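Local coordinates for glutaredoxin (Methanosarcina mazei, PDB 3NZN), which probably acts as a small thiol-disulfide oxidoreductase of the thioredoxin clan, exchanging dithiol and disulfide through a CxxC motif, at residues 23-29 with 78-84. Numbering follows the deposited sequence.
Sequences KVIMYGL and FPTTIIN. With SO4 (sulfate ion), chain D.
Phe78 and Leu29 meet because Phe78 turns its CG opposite its own carbonyl carbon (chi1 -59°) and Leu29 makes the same choice: the leucine then crosses the phenylalanine at about a right angle. Leu29 CD2 sits 4.0 Å from the Phe78 ring centroid and close to the ring normal, a CH-pi contact over one face, while Tyr27 O approaches the edge near the ring plane, 3.5 Å from Phe78 CD1. Replacing Phe78 by an alanine would probably leave Leu29 CD2 without its aromatic face and open a gap beside the Tyr27-Gly28 backbone. Met26 takes a different position, with CG anti to the backbone N (chi1 -176°), which lays the side chain alongside Pro79, with Met26 CG 4.0 Å from Pro79 CB. The peptide before Pro79 is cis, the cis-proline hallmark of the thioredoxin fold, and Pro79 also touches Cys35 of the Cys32-Cys35 disulfide. From this proline, strand 80-83 runs antiparallel to strand 24-28, their axes 4.6 Å apart at 166°. Two hydrogen-bonded pairs, Ile25-Ile82 and Tyr27-Thr80, give four backbone bonds; Ile82 N to Ile25 O is 2.8 Å and nearly straight. On the sheet face of Tyr27 and Ile82, which meets helix 59-72, Ile82 CD1 reaches Tyr27 CE2 at 3.7 Å. Met26 and Thr81 occupy the other face, where Met26 packs on helix 33-45. At the far end Asn84 N donates to Lys23 O, nearly in line with the carbonyl, and Lys23 N donates to O3 of a sulfate, probably from the crystallisation liquor, at 2.9 Å; Lys23 NZ forms a salt bridge with Asp50 on strand 49-53.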
loop_
_atom_site.group_PDB
_atom_site.type_symbol
_atom_site.label_atom_id
_atom_site.label_comp_id
_atom_site.label_asym_id
_atom_site.label_seq_id
_atom_site.Cartn_x
_atom_site.Cartn_y
_atom_site.Cartn_z
ATOM N N LYS A 23 -15.089 -15.044 15.921
ATOM C CA LYS A 23 -13.970 -14.510 15.157
ATOM C C LYS A 23 -14.165 -12.993 15.085
ATOM O O LYS A 23 -15.143 -12.514 14.546
ATOM C CB LYS A 23 -13.924 -15.130 13.787
ATOM C CG LYS A 23 -12.674 -14.606 12.977
ATOM C CD LYS A 23 -11.291 -14.949 13.596
ATOM C CE LYS A 23 -10.159 -14.568 12.686
ATOM N NZ LYS A 23 -9.017 -15.402 12.998
ATOM N N VAL A 24 -13.198 -12.255 15.564
ATOM C CA VAL A 24 -13.184 -10.820 15.482
ATOM C C VAL A 24 -11.752 -10.434 15.036
ATOM O O VAL A 24 -10.831 -10.757 15.731
ATOM C CB VAL A 24 -13.502 -10.164 16.827
ATOM C CG1 VAL A 24 -13.453 -8.636 16.840
ATOM C CG2 VAL A 24 -14.924 -10.645 17.362
ATOM N N ILE A 25 -11.663 -9.736 13.890
ATOM C CA ILE A 25 -10.334 -9.386 13.344
ATOM C C ILE A 25 -10.321 -7.932 12.874
ATOM O O ILE A 25 -11.139 -7.518 12.178
ATOM C CB ILE A 25 -9.882 -10.379 12.273
ATOM C CG1 ILE A 25 -8.464 -10.014 11.774
ATOM C CG2 ILE A 25 -10.793 -10.390 11.178
ATOM C CD1 ILE A 25 -7.766 -11.193 11.224
ATOM N N MET A 26 -9.345 -7.218 13.431
ATOM C CA MET A 26 -9.111 -5.842 12.988
ATOM C C MET A 26 -7.881 -5.783 12.039
ATOM O O MET A 26 -6.842 -6.155 12.403
ATOM C CB MET A 26 -8.852 -4.892 14.179
ATOM C CG MET A 26 -8.706 -3.383 13.751
ATOM S SD MET A 26 -7.805 -2.268 14.930
ATOM C CE MET A 26 -7.657 -3.475 16.177
ATOM N N TYR A 27 -8.168 -5.377 10.800
ATOM C CA TYR A 27 -7.089 -5.010 9.858
ATOM C C TYR A 27 -6.762 -3.528 10.027
ATOM O O TYR A 27 -7.567 -2.721 9.928
ATOM C CB TYR A 27 -7.482 -5.326 8.429
ATOM C CG TYR A 27 -7.613 -6.812 8.220
ATOM C CD1 TYR A 27 -6.520 -7.581 7.844
ATOM C CD2 TYR A 27 -8.833 -7.452 8.348
ATOM C CE1 TYR A 27 -6.643 -8.954 7.643
ATOM C CE2 TYR A 27 -8.942 -8.834 8.151
ATOM C CZ TYR A 27 -7.873 -9.547 7.811
ATOM O OH TYR A 27 -8.118 -10.893 7.631
ATOM N N GLY A 28 -5.470 -3.287 10.278
ATOM C CA GLY A 28 -5.031 -1.928 10.482
ATOM C C GLY A 28 -3.657 -1.651 9.850
ATOM O O GLY A 28 -3.116 -2.515 9.148
ATOM N N LEU A 29 -3.117 -0.504 10.145
ATOM C CA LEU A 29 -1.745 -0.146 9.790
ATOM C C LEU A 29 -0.998 0.153 11.090
ATOM O O LEU A 29 -1.596 0.669 12.030
ATOM C CB LEU A 29 -1.728 1.107 8.896
ATOM C CG LEU A 29 -2.517 1.042 7.604
ATOM C CD1 LEU A 29 -2.534 2.336 6.829
ATOM C CD2 LEU A 29 -2.146 -0.127 6.698
ATOM N N PHE A 78 -8.581 1.675 6.607
ATOM C CA PHE A 78 -8.147 1.114 7.894
ATOM C C PHE A 78 -8.508 2.066 9.029
ATOM O O PHE A 78 -8.309 3.274 8.923
ATOM C CB PHE A 78 -6.619 0.917 7.890
ATOM C CG PHE A 78 -6.222 -0.002 6.785
ATOM C CD1 PHE A 78 -6.307 -1.380 6.930
ATOM C CD2 PHE A 78 -5.856 0.461 5.496
ATOM C CE1 PHE A 78 -6.029 -2.219 5.912
ATOM C CE2 PHE A 78 -5.586 -0.422 4.477
ATOM C CZ PHE A 78 -5.685 -1.705 4.661
ATOM N N PRO A 79 -9.016 1.546 10.172
ATOM C CA PRO A 79 -9.200 0.150 10.386
ATOM C C PRO A 79 -10.424 -0.434 9.694
ATOM O O PRO A 79 -11.395 0.262 9.465
ATOM C CB PRO A 79 -9.454 0.085 11.914
ATOM C CG PRO A 79 -10.011 1.442 12.259
ATOM C CD PRO A 79 -9.264 2.386 11.311
ATOM N N THR A 80 -10.367 -1.723 9.381
ATOM C CA THR A 80 -11.548 -2.511 9.012
ATOM C C THR A 80 -11.577 -3.675 10.022
ATOM O O THR A 80 -10.695 -4.489 10.123
ATOM C CB THR A 80 -11.474 -3.047 7.613
ATOM O OG1 THR A 80 -11.461 -1.965 6.675
ATOM C CG2 THR A 80 -12.596 -3.877 7.264
ATOM N N THR A 81 -12.724 -3.695 10.782
ATOM C CA THR A 81 -12.933 -4.722 11.795
ATOM C C THR A 81 -14.033 -5.635 11.318
ATOM O O THR A 81 -15.124 -5.133 10.999
ATOM C CB THR A 81 -13.313 -4.032 13.160
ATOM O OG1 THR A 81 -12.254 -3.188 13.547
ATOM C CG2 THR A 81 -13.459 -5.168 14.208
ATOM N N ILE A 82 -13.748 -6.894 11.221
ATOM C CA ILE A 82 -14.682 -7.893 10.663
ATOM C C ILE A 82 -15.099 -8.800 11.813
ATOM O O ILE A 82 -14.304 -9.462 12.446
ATOM C CB ILE A 82 -14.067 -8.676 9.487
ATOM C CG1 ILE A 82 -13.543 -7.708 8.402
ATOM C CG2 ILE A 82 -15.154 -9.595 8.907
ATOM C CD1 ILE A 82 -12.529 -8.348 7.423
ATOM N N ILE A 83 -16.426 -8.856 12.021
ATOM C CA ILE A 83 -17.018 -9.536 13.150
ATOM C C ILE A 83 -17.860 -10.716 12.652
ATOM O O ILE A 83 -18.772 -10.553 11.871
ATOM C CB ILE A 83 -17.916 -8.588 13.988
ATOM C CG1 ILE A 83 -17.076 -7.446 14.515
ATOM C CG2 ILE A 83 -18.639 -9.354 15.166
ATOM C CD1 ILE A 83 -17.807 -6.294 15.128
ATOM N N ASN A 84 -17.407 -11.901 13.086
ATOM C CA ASN A 84 -18.100 -13.171 12.780
ATOM C C ASN A 84 -18.285 -13.393 11.290
ATOM O O ASN A 84 -19.214 -14.029 10.881
ATOM C CB ASN A 84 -19.412 -13.305 13.533
ATOM C CG ASN A 84 -19.278 -13.083 15.012
ATOM O OD1 ASN A 84 -18.361 -13.618 15.629
ATOM N ND2 ASN A 84 -20.093 -12.286 15.572
HETATM S S SO4 D . -18.213 -17.252 14.543
HETATM O O1 SO4 D . -17.772 -18.322 13.669
HETATM O O2 SO4 D . -18.188 -17.824 15.945
HETATM O O3 SO4 D . -17.045 -16.333 14.228
HETATM O O4 SO4 D . -19.599 -16.786 14.058
HETATM O O HOH W 1 -14.690 -12.145 11.406
#